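Local coordinates for protein fumarylacetoacetate hydrolase (Burkholderia xenovorans, PDB 5TI1) that probably hydrolyses fumarylacetoacetate to fumarate and acetoacetate, the last step of phenylalanine and tyrosine breakdown, with a metal ion bound at its active site, at residues B[29-34]-B[116-121]; B[45-50]-B[54-59]; B[58-63]-B[287-292]; B[161-166]-B[392-397]; B[181-186]-B[357-362]. All blocks are in the same frame, centred on the assembly; numbering follows the deposited sequence.

Interaction 1: residues B[29-34]-B[116-121]; sequences SANNPT and LSRDDA
The amide of N31 and the guanidinium of R118 are the two flat groups of this contact, and their planes stand 77° apart. ND2 of N31 comes up to the guanidinium at a slant, lying neither over a face nor at the edge, and stops 3.3 Å from NH1 of R118. The touch is limited to these two nitrogens, and only about 53 Å² of surface is buried between the segments. Each group is brought there by its own chain. N31 carries CG beside its backbone N (chi1 -61°), which sends the amide across from the end of a short 3-10 segment. R118 has an eclipsed-like first torsion of 138° and then bends at chi3, bringing NH1 up to the amide of N31.

The backbones themselves stay well apart, with the CA atoms of N31 and R118 10.2 Å from each other. R118 sits second in a type I turn from S117 to D120, closed by D120 N bonding S117 O at 2.9 Å. That turn follows helix 102-116. The segment is tied by backbone bonds from L116 to W26 and from R118 to K24, close before 29-34 in the chain.

Both nitrogens are donors, so their closeness is no bond. The backbone O of S25 holds the amide of N31 through ND2, while E28 gives NH1 of R118 at most a long, weak ion pair. The pair therefore illustrates a surface contact in which proximity itself brings little attraction: two like donors lie side by side and gain nothing from each other.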
# COMPACT_ATOMS: atom_id res chain seq x y z
N SER B 29 -4.20 2.94 39.52
CA SER B 29 -4.87 3.62 38.42
C SER B 29 -5.53 2.62 37.46
O SER B 29 -6.53 2.94 36.82
CB SER B 29 -3.88 4.52 37.67
OG SER B 29 -2.75 3.80 37.21
N ALA B 30 -5.01 1.40 37.40
CA ALA B 30 -5.59 0.39 36.51
C ALA B 30 -6.97 -0.05 36.97
O ALA B 30 -7.70 -0.66 36.19
CB ALA B 30 -4.67 -0.83 36.41
N ASN B 31 -7.33 0.25 38.22
CA ASN B 31 -8.59 -0.18 38.81
C ASN B 31 -9.66 0.90 38.74
O ASN B 31 -10.77 0.67 39.23
CB ASN B 31 -8.36 -0.60 40.26
CG ASN B 31 -7.40 -1.77 40.37
OD1 ASN B 31 -7.36 -2.63 39.50
ND2 ASN B 31 -6.61 -1.79 41.43
N ASN B 32 -9.35 2.05 38.16
CA ASN B 32 -10.34 3.09 37.89
C ASN B 32 -11.44 2.52 37.00
O ASN B 32 -11.14 2.05 35.89
CB ASN B 32 -9.65 4.29 37.22
CG ASN B 32 -10.53 5.52 37.17
OD1 ASN B 32 -11.76 5.44 37.15
ND2 ASN B 32 -9.89 6.69 37.16
N PRO B 33 -12.70 2.54 37.43
CA PRO B 33 -13.75 1.87 36.64
C PRO B 33 -13.94 2.44 35.25
O PRO B 33 -14.41 1.72 34.36
CB PRO B 33 -15.00 2.07 37.50
CG PRO B 33 -14.47 2.19 38.89
CD PRO B 33 -13.20 2.97 38.75
N THR B 34 -13.59 3.70 35.01
CA THR B 34 -13.75 4.30 33.70
C THR B 34 -12.45 4.41 32.91
O THR B 34 -12.46 4.91 31.78
CB THR B 34 -14.38 5.68 33.84
OG1 THR B 34 -13.55 6.49 34.67
CG2 THR B 34 -15.76 5.57 34.45
N LEU B 116 0.77 -8.47 37.12
CA LEU B 116 0.09 -7.23 37.48
C LEU B 116 -1.04 -7.45 38.48
O LEU B 116 -1.60 -6.47 38.97
CB LEU B 116 -0.46 -6.55 36.24
CG LEU B 116 0.59 -6.03 35.25
CD1 LEU B 116 -0.10 -5.56 33.98
CD2 LEU B 116 1.39 -4.89 35.90
N SER B 117 -1.36 -8.70 38.80
CA SER B 117 -2.47 -9.00 39.69
C SER B 117 -2.15 -8.58 41.12
O SER B 117 -1.03 -8.78 41.61
CB SER B 117 -2.80 -10.49 39.64
OG SER B 117 -3.13 -10.86 38.32
N ARG B 118 -3.16 -8.03 41.78
CA ARG B 118 -2.99 -7.47 43.12
C ARG B 118 -2.51 -8.50 44.13
O ARG B 118 -1.81 -8.15 45.09
CB ARG B 118 -4.32 -6.85 43.56
CG ARG B 118 -4.73 -7.10 44.97
CD ARG B 118 -6.12 -6.58 45.15
NE ARG B 118 -6.20 -5.18 44.76
CZ ARG B 118 -7.33 -4.48 44.74
NH1 ARG B 118 -7.32 -3.20 44.37
NH2 ARG B 118 -8.47 -5.06 45.10
N ASP B 119 -2.84 -9.78 43.92
CA ASP B 119 -2.43 -10.84 44.82
C ASP B 119 -1.06 -11.42 44.48
O ASP B 119 -0.61 -12.34 45.18
CB ASP B 119 -3.48 -11.95 44.81
CG ASP B 119 -4.83 -11.47 45.30
OD1 ASP B 119 -4.90 -10.91 46.42
OD2 ASP B 119 -5.83 -11.65 44.57
N ASP B 120 -0.39 -10.92 43.45
CA ASP B 120 0.93 -11.39 43.06
C ASP B 120 2.00 -10.45 43.62
O ASP B 120 1.86 -9.23 43.57
CB ASP B 120 1.05 -11.48 41.54
CG ASP B 120 2.22 -12.32 41.09
OD1 ASP B 120 3.37 -11.88 41.25
OD2 ASP B 120 1.98 -13.44 40.59
N ALA B 121 3.08 -11.04 44.15
CA ALA B 121 4.14 -10.27 44.78
C ALA B 121 5.43 -10.21 43.97
O ALA B 121 6.33 -9.44 44.33
CB ALA B 121 4.46 -10.85 46.17

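Interaction 2: residues B[45-50]-B[54-59]; sequences GIFSDG and TRRVGV
T54 approaches S48 through its carbonyl oxygen, O lying 3.6 Å from CB of S48. The same oxygen receives NH1 of R56 at 2.7 Å, in both the carbonyl and the guanidinium plane. R55 then lays its CB against CG2 of I46, 3.8 Å away. R56 does most of the work: its backbone N and O pair with O and N of F47, while its chain runs extended from CG to NE, slanting across the phenyl ring. CG makes an off-centre CH-pi contact with that ring, and CE2 of F47 lies over the rim of one guanidinium face, the two planes 51° apart. In a salt bridge NH2 of R56, in the guanidinium plane, meets OD1 of D49 from above the carboxylate plane (3.1 Å). V57 turns to the other side of the sheet, where its CG2 touches CD1 of I46 at 3.8 Å. G58 closes the register with two bonds to G45, and its CA lies 3.6 Å from CE1 of F47, with no side chain to collide with the ring.

The antiparallel hairpin so formed holds the middle of a five-stranded sheet. Strand 140-143 flanks 44-49, strand 64-67 flanks 56-61 and supplies D67, a second acidic partner, to NE of R56, and helix 68-73 packs on V57.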
# COMPACT_ATOMS: atom_id res chain seq x y z
N GLY B 45 1.91 -1.60 22.49
CA GLY B 45 2.35 -0.42 21.78
C GLY B 45 3.87 -0.36 21.72
O GLY B 45 4.57 -1.25 22.20
N ILE B 46 4.37 0.72 21.13
CA ILE B 46 5.79 0.99 20.99
C ILE B 46 6.07 2.33 21.63
O ILE B 46 5.47 3.35 21.24
CB ILE B 46 6.24 0.97 19.52
CG1 ILE B 46 6.06 -0.43 18.91
CG2 ILE B 46 7.68 1.44 19.37
CD1 ILE B 46 6.97 -1.48 19.50
N PHE B 47 6.97 2.36 22.61
CA PHE B 47 7.21 3.59 23.35
C PHE B 47 8.70 3.80 23.57
O PHE B 47 9.53 2.89 23.42
CB PHE B 47 6.49 3.59 24.71
CG PHE B 47 7.20 2.81 25.76
CD1 PHE B 47 7.13 1.42 25.77
CD2 PHE B 47 7.95 3.44 26.74
CE1 PHE B 47 7.79 0.69 26.73
CE2 PHE B 47 8.61 2.71 27.71
CZ PHE B 47 8.53 1.34 27.70
N SER B 48 9.00 5.03 23.94
CA SER B 48 10.30 5.44 24.45
C SER B 48 10.00 6.48 25.52
O SER B 48 8.85 6.88 25.71
CB SER B 48 11.18 5.99 23.34
OG SER B 48 10.59 7.15 22.79
N ASP B 49 11.03 6.89 26.25
CA ASP B 49 10.79 7.81 27.36
C ASP B 49 12.00 8.73 27.49
O ASP B 49 12.92 8.70 26.67
CB ASP B 49 10.49 7.03 28.65
CG ASP B 49 11.72 6.41 29.26
OD1 ASP B 49 12.64 6.02 28.51
OD2 ASP B 49 11.78 6.30 30.50
N GLY B 50 12.00 9.56 28.54
CA GLY B 50 13.08 10.52 28.74
C GLY B 50 14.39 9.87 29.14
O GLY B 50 15.46 10.39 28.82
N THR B 54 15.29 4.72 23.20
CA THR B 54 15.17 3.55 22.36
C THR B 54 13.72 3.07 22.36
O THR B 54 13.09 2.94 23.42
CB THR B 54 16.10 2.43 22.84
OG1 THR B 54 17.45 2.92 22.86
CG2 THR B 54 16.02 1.23 21.90
N ARG B 55 13.18 2.82 21.17
CA ARG B 55 11.80 2.37 21.09
C ARG B 55 11.74 0.89 21.46
O ARG B 55 12.63 0.11 21.12
CB ARG B 55 11.23 2.62 19.70
CG ARG B 55 11.09 4.10 19.40
CD ARG B 55 10.52 4.37 18.02
NE ARG B 55 10.65 5.78 17.68
CZ ARG B 55 10.04 6.36 16.65
NH1 ARG B 55 9.24 5.64 15.86
NH2 ARG B 55 10.23 7.65 16.41
N ARG B 56 10.70 0.53 22.20
CA ARG B 56 10.58 -0.82 22.72
C ARG B 56 9.10 -1.11 22.96
O ARG B 56 8.26 -0.20 22.95
CB ARG B 56 11.42 -1.00 23.99
CG ARG B 56 11.10 -0.03 25.10
CD ARG B 56 12.35 0.20 25.94
NE ARG B 56 12.10 1.01 27.14
CZ ARG B 56 12.20 2.33 27.16
NH1 ARG B 56 12.54 3.00 26.06
NH2 ARG B 56 11.96 2.99 28.29
N VAL B 57 8.80 -2.39 23.16
CA VAL B 57 7.41 -2.81 23.29
C VAL B 57 6.91 -2.49 24.69
O VAL B 57 7.58 -2.79 25.69
CB VAL B 57 7.27 -4.30 22.98
CG1 VAL B 57 5.84 -4.72 23.21
CG2 VAL B 57 7.69 -4.57 21.54
N GLY B 58 5.72 -1.89 24.77
CA GLY B 58 5.11 -1.59 26.04
C GLY B 58 3.69 -2.11 26.10
O GLY B 58 3.03 -2.33 25.09
N VAL B 59 3.23 -2.30 27.33
CA VAL B 59 1.84 -2.67 27.60
C VAL B 59 1.26 -1.65 28.56
O VAL B 59 1.83 -1.41 29.64
CB VAL B 59 1.73 -4.11 28.16
CG1 VAL B 59 0.31 -4.39 28.61
CG2 VAL B 59 2.15 -5.11 27.10

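Interaction 3: residues B[58-63]-B[287-292]; sequences GVAIGD and SPWIVT
G58 O, which already accepts a backbone N-H from G45, also meets W289: CZ3 of the indole reaches it at 3.5 Å. The oxygen lies at the ring edge, near the ring plane, so the tryptophan points its six-membered end at the backbone of strand 56-61. Two residues on, CB of A60 lies over the ring face. It stands 3.6 Å from the centroid of the six-membered ring and only 8° off its normal, a nearly perpendicular CH-pi contact with the methyl over the centre. Backbone N of A60 adds a second touch to CZ3, also at 3.5 Å. Thus one indole uses its edge for G58 and its face for A60.

The torsions explain the reach. CG of W289 lies beside its own backbone N (chi1 -67°), and with chi2 at 112° the benzo ring swings out from the backbone towards the other segment, although the CA atoms of A60 and W289 are 7.7 Å apart.

As a worked example, this is a single large aromatic joining two sheets of one chain. Strand 56-61 belongs to the antiparallel sheet of the N-terminal region, and strand 284-292 to a mixed sheet of the C-terminal FAA hydrolase region; between these two segments the connection is by packing. F37, from the loop before strand 44-49, meets W289 edge to face and also touches A60. Past the tryptophan, V291 packs against V430 and F432 of strand 429-440, and T292 caps the N terminus of helix 293-296 by bonding the backbone N of A295 through OG1.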
# COMPACT_ATOMS: atom_id res chain seq x y z
N GLY B 58 5.72 -1.89 24.77
CA GLY B 58 5.11 -1.59 26.04
C GLY B 58 3.69 -2.11 26.10
O GLY B 58 3.03 -2.33 25.09
N VAL B 59 3.23 -2.30 27.33
CA VAL B 59 1.84 -2.67 27.60
C VAL B 59 1.26 -1.65 28.56
O VAL B 59 1.83 -1.41 29.64
CB VAL B 59 1.73 -4.11 28.16
CG1 VAL B 59 0.31 -4.39 28.61
CG2 VAL B 59 2.15 -5.11 27.10
N ALA B 60 0.15 -1.04 28.18
CA ALA B 60 -0.49 -0.05 29.04
C ALA B 60 -1.18 -0.72 30.22
O ALA B 60 -1.85 -1.75 30.07
CB ALA B 60 -1.51 0.78 28.25
N ILE B 61 -1.02 -0.12 31.39
CA ILE B 61 -1.75 -0.55 32.58
C ILE B 61 -2.00 0.69 33.43
O ILE B 61 -1.07 1.41 33.81
CB ILE B 61 -0.97 -1.65 33.34
CG1 ILE B 61 -1.80 -2.21 34.49
CG2 ILE B 61 0.42 -1.18 33.77
CD1 ILE B 61 -2.93 -3.11 34.02
N GLY B 62 -3.28 0.98 33.69
CA GLY B 62 -3.62 2.23 34.35
C GLY B 62 -3.05 3.40 33.58
O GLY B 62 -3.06 3.43 32.34
N ASP B 63 -2.50 4.37 34.32
CA ASP B 63 -1.85 5.52 33.70
C ASP B 63 -0.37 5.27 33.41
O ASP B 63 0.37 6.23 33.15
CB ASP B 63 -2.05 6.77 34.58
CG ASP B 63 -1.44 6.63 35.96
OD1 ASP B 63 -0.69 5.67 36.20
OD2 ASP B 63 -1.72 7.50 36.83
N SER B 287 -4.77 5.35 16.68
CA SER B 287 -4.39 5.36 18.07
C SER B 287 -3.16 4.48 18.28
O SER B 287 -2.87 3.59 17.46
CB SER B 287 -5.55 4.87 18.94
OG SER B 287 -5.96 3.57 18.53
N PRO B 288 -2.40 4.71 19.36
CA PRO B 288 -1.12 4.00 19.51
C PRO B 288 -1.19 2.63 20.16
O PRO B 288 -0.24 1.85 20.01
CB PRO B 288 -0.29 4.97 20.37
CG PRO B 288 -1.32 5.71 21.17
CD PRO B 288 -2.54 5.83 20.31
N TRP B 289 -2.27 2.30 20.87
CA TRP B 289 -2.37 1.05 21.63
C TRP B 289 -3.19 0.00 20.86
O TRP B 289 -4.37 0.21 20.56
CB TRP B 289 -3.01 1.29 23.00
CG TRP B 289 -2.17 2.11 23.93
CD1 TRP B 289 -2.44 3.38 24.37
CD2 TRP B 289 -0.91 1.74 24.52
NE1 TRP B 289 -1.43 3.82 25.20
CE2 TRP B 289 -0.48 2.84 25.31
CE3 TRP B 289 -0.11 0.60 24.46
CZ2 TRP B 289 0.71 2.81 26.03
CZ3 TRP B 289 1.08 0.58 25.17
CH2 TRP B 289 1.47 1.68 25.95
N ILE B 290 -2.58 -1.14 20.57
CA ILE B 290 -3.31 -2.19 19.88
C ILE B 290 -3.97 -3.06 20.94
O ILE B 290 -3.29 -3.74 21.70
CB ILE B 290 -2.41 -3.03 18.96
CG1 ILE B 290 -1.79 -2.14 17.88
CG2 ILE B 290 -3.25 -4.10 18.30
CD1 ILE B 290 -0.96 -2.92 16.87
N VAL B 291 -5.29 -2.98 21.01
CA VAL B 291 -6.06 -3.81 21.94
C VAL B 291 -6.22 -5.18 21.30
O VAL B 291 -6.73 -5.28 20.18
CB VAL B 291 -7.43 -3.17 22.24
CG1 VAL B 291 -8.31 -4.13 23.05
CG2 VAL B 291 -7.26 -1.83 22.99
N THR B 292 -5.75 -6.23 21.98
CA THR B 292 -5.72 -7.56 21.37
C THR B 292 -7.13 -8.11 21.17
O THR B 292 -8.06 -7.83 21.93
CB THR B 292 -4.93 -8.56 22.22
OG1 THR B 292 -5.51 -8.67 23.53
CG2 THR B 292 -3.47 -8.15 22.33

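Interaction 4: residues B[161-166]-B[392-397]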
# COMPACT_ATOMS: atom_id res chain seq x y z
N ALA B 161 -23.31 4.13 4.22
CA ALA B 161 -23.58 4.00 2.80
C ALA B 161 -24.96 4.52 2.45
O ALA B 161 -25.16 5.07 1.36
CB ALA B 161 -23.44 2.54 2.37
N THR B 162 -25.93 4.35 3.36
CA THR B 162 -27.26 4.90 3.15
C THR B 162 -27.24 6.42 3.21
O THR B 162 -27.75 7.09 2.30
CB THR B 162 -28.23 4.33 4.18
OG1 THR B 162 -28.30 2.91 4.05
CG2 THR B 162 -29.62 4.92 4.00
N ASN B 163 -26.64 6.98 4.26
CA ASN B 163 -26.57 8.44 4.39
C ASN B 163 -25.89 9.06 3.18
O ASN B 163 -26.45 9.93 2.51
CB ASN B 163 -25.84 8.82 5.67
CG ASN B 163 -26.66 8.56 6.91
OD1 ASN B 163 -27.89 8.56 6.86
ND2 ASN B 163 -25.99 8.34 8.04
N VAL B 164 -24.67 8.59 2.88
CA VAL B 164 -23.90 9.12 1.76
C VAL B 164 -24.64 8.90 0.45
O VAL B 164 -24.79 9.82 -0.36
CB VAL B 164 -22.50 8.47 1.73
CG1 VAL B 164 -21.81 8.76 0.42
CG2 VAL B 164 -21.67 8.98 2.90
N GLY B 165 -25.10 7.67 0.22
CA GLY B 165 -25.82 7.37 -1.01
C GLY B 165 -27.08 8.19 -1.17
O GLY B 165 -27.45 8.53 -2.30
N SER B 166 -27.76 8.51 -0.07
CA SER B 166 -28.96 9.34 -0.16
C SER B 166 -28.64 10.71 -0.73
O SER B 166 -29.43 11.27 -1.50
CB SER B 166 -29.63 9.47 1.21
OG SER B 166 -30.24 8.25 1.60
N LEU B 392 -23.18 14.09 9.78
CA LEU B 392 -23.71 14.80 10.95
C LEU B 392 -24.38 16.12 10.56
O LEU B 392 -25.38 16.50 11.17
CB LEU B 392 -22.60 15.03 11.97
CG LEU B 392 -22.04 13.76 12.62
CD1 LEU B 392 -20.77 14.03 13.41
CD2 LEU B 392 -23.11 13.09 13.50
N THR B 393 -23.85 16.81 9.55
CA THR B 393 -24.39 18.09 9.12
C THR B 393 -25.15 17.99 7.81
O THR B 393 -25.56 19.02 7.26
CB THR B 393 -23.28 19.14 9.00
OG1 THR B 393 -22.45 18.85 7.87
CG2 THR B 393 -22.42 19.16 10.25
N TRP B 394 -25.36 16.78 7.30
CA TRP B 394 -25.98 16.53 5.99
C TRP B 394 -25.40 17.48 4.94
O TRP B 394 -26.08 18.32 4.36
CB TRP B 394 -27.50 16.63 6.06
CG TRP B 394 -28.17 15.87 4.95
CD1 TRP B 394 -28.79 16.38 3.85
CD2 TRP B 394 -28.27 14.44 4.83
NE1 TRP B 394 -29.28 15.37 3.06
CE2 TRP B 394 -28.97 14.17 3.63
CE3 TRP B 394 -27.83 13.37 5.62
CZ2 TRP B 394 -29.25 12.87 3.21
CZ3 TRP B 394 -28.11 12.07 5.19
CH2 TRP B 394 -28.81 11.84 4.00
N ASN B 395 -24.10 17.31 4.72
CA ASN B 395 -23.34 18.10 3.75
C ASN B 395 -23.43 19.60 4.03
O ASN B 395 -23.31 20.42 3.12
CB ASN B 395 -23.78 17.80 2.32
CG ASN B 395 -22.72 18.16 1.30
OD1 ASN B 395 -21.56 18.37 1.66
ND2 ASN B 395 -23.12 18.24 0.03
N GLY B 396 -23.64 19.97 5.29
CA GLY B 396 -23.70 21.37 5.66
C GLY B 396 -25.09 21.97 5.64
O GLY B 396 -25.23 23.18 5.84
N LYS B 397 -26.12 21.15 5.41
CA LYS B 397 -27.49 21.67 5.40
C LYS B 397 -27.94 22.02 6.81
O LYS B 397 -28.69 22.99 7.01
CB LYS B 397 -28.42 20.64 4.77
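W394 drives the six-membered end of its indole at helix 158-168 rather than laying a face on it. CH2 is the leading atom, coming within 3.4 Å of backbone O of N163 and 3.8 Å of CB of S166. The serine carbon sits at the ring edge, near the ring plane, whereas the carbonyl oxygen approaches from a slant. A third touch is made by the amide of N163: OD1 lies in the ring plane at the edge, 3.9 Å from CZ3, and the amide is turned 83° from the indole. W394 reaches across because CG stands anti to its backbone N (chi1 -157°), which carries the ring out of the turn.

The backbone turn that carries the ring follows a recognised capping motif. W394, with positive phi, is the C-prime residue of a Schellman motif ending helix 389-392, in which N395 N bonds L390 O and W394 N bonds E391 O. A type I' turn from W394 to K397 follows, closed by K397 N to W394 O at 3.0 Å.

Within helix 158-168, S166 OG bonds T162 O at 2.8 Å, and S166 N reaches that oxygen from the other face of its plane. Next to the contact, N163 ND2 bonds OE1 of E391, a polar tie to helix 389-392.

N163 lies one turn along the helix from H160, the predicted proton acceptor. The contact is weakly directional packing, in which ring-edge C-H groups face a carbonyl oxygen, probably with slight electrostatic attraction. W394 was modelled in two conformers, and these contacts hold for one of them, which suits an exposed ring not tied by any bond to the helix.

Interaction 5: residues B[181-186]-B[357-362]; sequences EMPIGY and LAHHTV
M182 and H359 meet by a CH-pi contact: CB of the methionine lies over one face of the imidazole, 4.1 Å from the ring centroid and 28° off its normal, with CE1 of H359 the nearest ring atom at 3.7 Å. The sulfur completes this first group. Its approach to the same ring is oblique, with SD 3.8 Å from NE2 of H359. The methionine can do both because its CG sits between its backbone N and carbonyl carbon (chi1 67°), which brings SD back beside NE2 and CE1.

Aliphatic packing forms a second group. P183, one residue on, sets CG of its ring against CB of H359 at 3.5 Å, and its CD adds to this. The histidine, with CG anti to its backbone N (chi1 -178°), projects straight from helix 353-362 so that proline is met near the root and methionine near the tip.

Polar contacts are few. P183 is the centre of an inverse gamma turn, and its O, 3.6 Å from CD2 of H359, is buried and finds no partner in the model. The ring itself is fixed in rotation by ND1, which bonds the hydroxyl of Y313.

The contact thus sets the segment leading into strand 185-188, outermost within this chain in the mixed sheet and beside strand 151-154, against helix 353-362. W351 also touches P183. Beyond M182 the second subunit closes over, its W269 packing on the methionine, while N278 of that subunit bonds the backbone O of H359, so the interface of the dimer is reached directly from this helix.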
# COMPACT_ATOMS: atom_id res chain seq x y z
N GLU B 181 -23.78 -7.30 -1.51
CA GLU B 181 -23.23 -8.58 -1.95
C GLU B 181 -21.77 -8.76 -1.57
O GLU B 181 -21.27 -9.89 -1.62
CB GLU B 181 -23.38 -8.73 -3.47
CG GLU B 181 -24.83 -8.71 -3.96
CD GLU B 181 -25.50 -10.08 -3.91
OE1 GLU B 181 -24.79 -11.08 -3.64
OE2 GLU B 181 -26.72 -10.16 -4.15
N MET B 182 -21.07 -7.69 -1.18
CA MET B 182 -19.67 -7.82 -0.84
C MET B 182 -19.26 -6.67 0.07
O MET B 182 -19.84 -5.58 -0.02
CB MET B 182 -18.79 -7.83 -2.10
CG MET B 182 -18.80 -6.51 -2.83
SD MET B 182 -17.61 -6.42 -4.17
CE MET B 182 -18.28 -7.66 -5.27
N PRO B 183 -18.29 -6.88 0.94
CA PRO B 183 -17.72 -5.75 1.67
C PRO B 183 -16.76 -4.98 0.78
O PRO B 183 -15.57 -5.28 0.76
CB PRO B 183 -17.01 -6.41 2.85
CG PRO B 183 -16.72 -7.82 2.38
CD PRO B 183 -17.82 -8.19 1.44
N ILE B 184 -17.28 -4.01 0.02
CA ILE B 184 -16.41 -3.29 -0.91
C ILE B 184 -15.33 -2.54 -0.13
O ILE B 184 -15.49 -2.18 1.04
CB ILE B 184 -17.21 -2.31 -1.79
CG1 ILE B 184 -17.76 -1.16 -0.97
CG2 ILE B 184 -18.33 -3.03 -2.55
CD1 ILE B 184 -18.33 -0.06 -1.81
N GLY B 185 -14.20 -2.32 -0.81
CA GLY B 185 -13.05 -1.68 -0.20
C GLY B 185 -12.07 -1.27 -1.27
O GLY B 185 -12.25 -1.55 -2.46
N TYR B 186 -11.00 -0.62 -0.82
CA TYR B 186 -9.97 -0.10 -1.72
C TYR B 186 -8.64 -0.17 -0.98
O TYR B 186 -8.60 -0.24 0.25
CB TYR B 186 -10.31 1.34 -2.17
CG TYR B 186 -10.26 2.36 -1.05
CD1 TYR B 186 -11.31 2.49 -0.15
CD2 TYR B 186 -9.15 3.19 -0.89
CE1 TYR B 186 -11.26 3.43 0.89
CE2 TYR B 186 -9.09 4.12 0.15
CZ TYR B 186 -10.14 4.24 1.04
OH TYR B 186 -10.06 5.16 2.07
N LEU B 357 -11.88 -9.70 5.67
CA LEU B 357 -10.64 -10.40 5.34
C LEU B 357 -10.89 -11.52 4.34
O LEU B 357 -10.10 -11.72 3.40
CB LEU B 357 -10.00 -10.95 6.61
CG LEU B 357 -8.62 -11.58 6.46
CD1 LEU B 357 -7.62 -10.54 5.91
CD2 LEU B 357 -8.17 -12.16 7.80
N ALA B 358 -11.99 -12.25 4.51
CA ALA B 358 -12.35 -13.30 3.57
C ALA B 358 -12.50 -12.74 2.17
O ALA B 358 -11.94 -13.28 1.20
CB ALA B 358 -13.64 -13.98 4.03
N HIS B 359 -13.22 -11.63 2.03
CA HIS B 359 -13.35 -11.01 0.72
C HIS B 359 -12.01 -10.46 0.24
O HIS B 359 -11.67 -10.61 -0.94
CB HIS B 359 -14.40 -9.91 0.76
CG HIS B 359 -14.62 -9.26 -0.56
ND1 HIS B 359 -15.30 -9.88 -1.59
CD2 HIS B 359 -14.22 -8.06 -1.04
CE1 HIS B 359 -15.32 -9.07 -2.64
NE2 HIS B 359 -14.67 -7.96 -2.33
N HIS B 360 -11.23 -9.83 1.13
CA HIS B 360 -9.93 -9.29 0.75
C HIS B 360 -9.06 -10.33 0.04
O HIS B 360 -8.34 -10.01 -0.91
CB HIS B 360 -9.19 -8.76 1.98
CG HIS B 360 -8.14 -7.73 1.67
ND1 HIS B 360 -7.41 -7.74 0.50
CD2 HIS B 360 -7.71 -6.66 2.38
CE1 HIS B 360 -6.57 -6.72 0.50
NE2 HIS B 360 -6.72 -6.05 1.63
N THR B 361 -9.12 -11.58 0.49
CA THR B 361 -8.24 -12.63 -0.01
C THR B 361 -8.91 -13.62 -0.95
O THR B 361 -8.24 -14.54 -1.44
CB THR B 361 -7.61 -13.38 1.17
OG1 THR B 361 -8.64 -14.11 1.88
CG2 THR B 361 -6.95 -12.40 2.13
N VAL B 362 -10.21 -13.47 -1.23
CA VAL B 362 -10.94 -14.51 -1.95
C VAL B 362 -10.39 -14.69 -3.37
O VAL B 362 -10.48 -15.78 -3.94
CB VAL B 362 -12.45 -14.21 -1.97
CG1 VAL B 362 -12.75 -13.02 -2.87
CG2 VAL B 362 -13.23 -15.45 -2.42

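From the N terminus, residues 29-34 open interaction 1, inside whose loop the hairpin of interaction 2 is nested. Strand 56-61 then serves twice, sharing G58 and V59 between interactions 2 and 3, before 116-121 closes interaction 1. Interaction 3 therefore crosses interaction 1, which it also touches where S29 meets D63. It runs on to 287-292, tying the N-terminal sheet to the C-terminal region and crossing interactions 4 and 5 as well. These open at 161-166 and 181-186; interaction 5 closes at 357-362, nested inside interaction 4, which closes last, at 392-397. Interactions 4 and 5 tie parts of the C-terminal region, on the far side of the chain's centre.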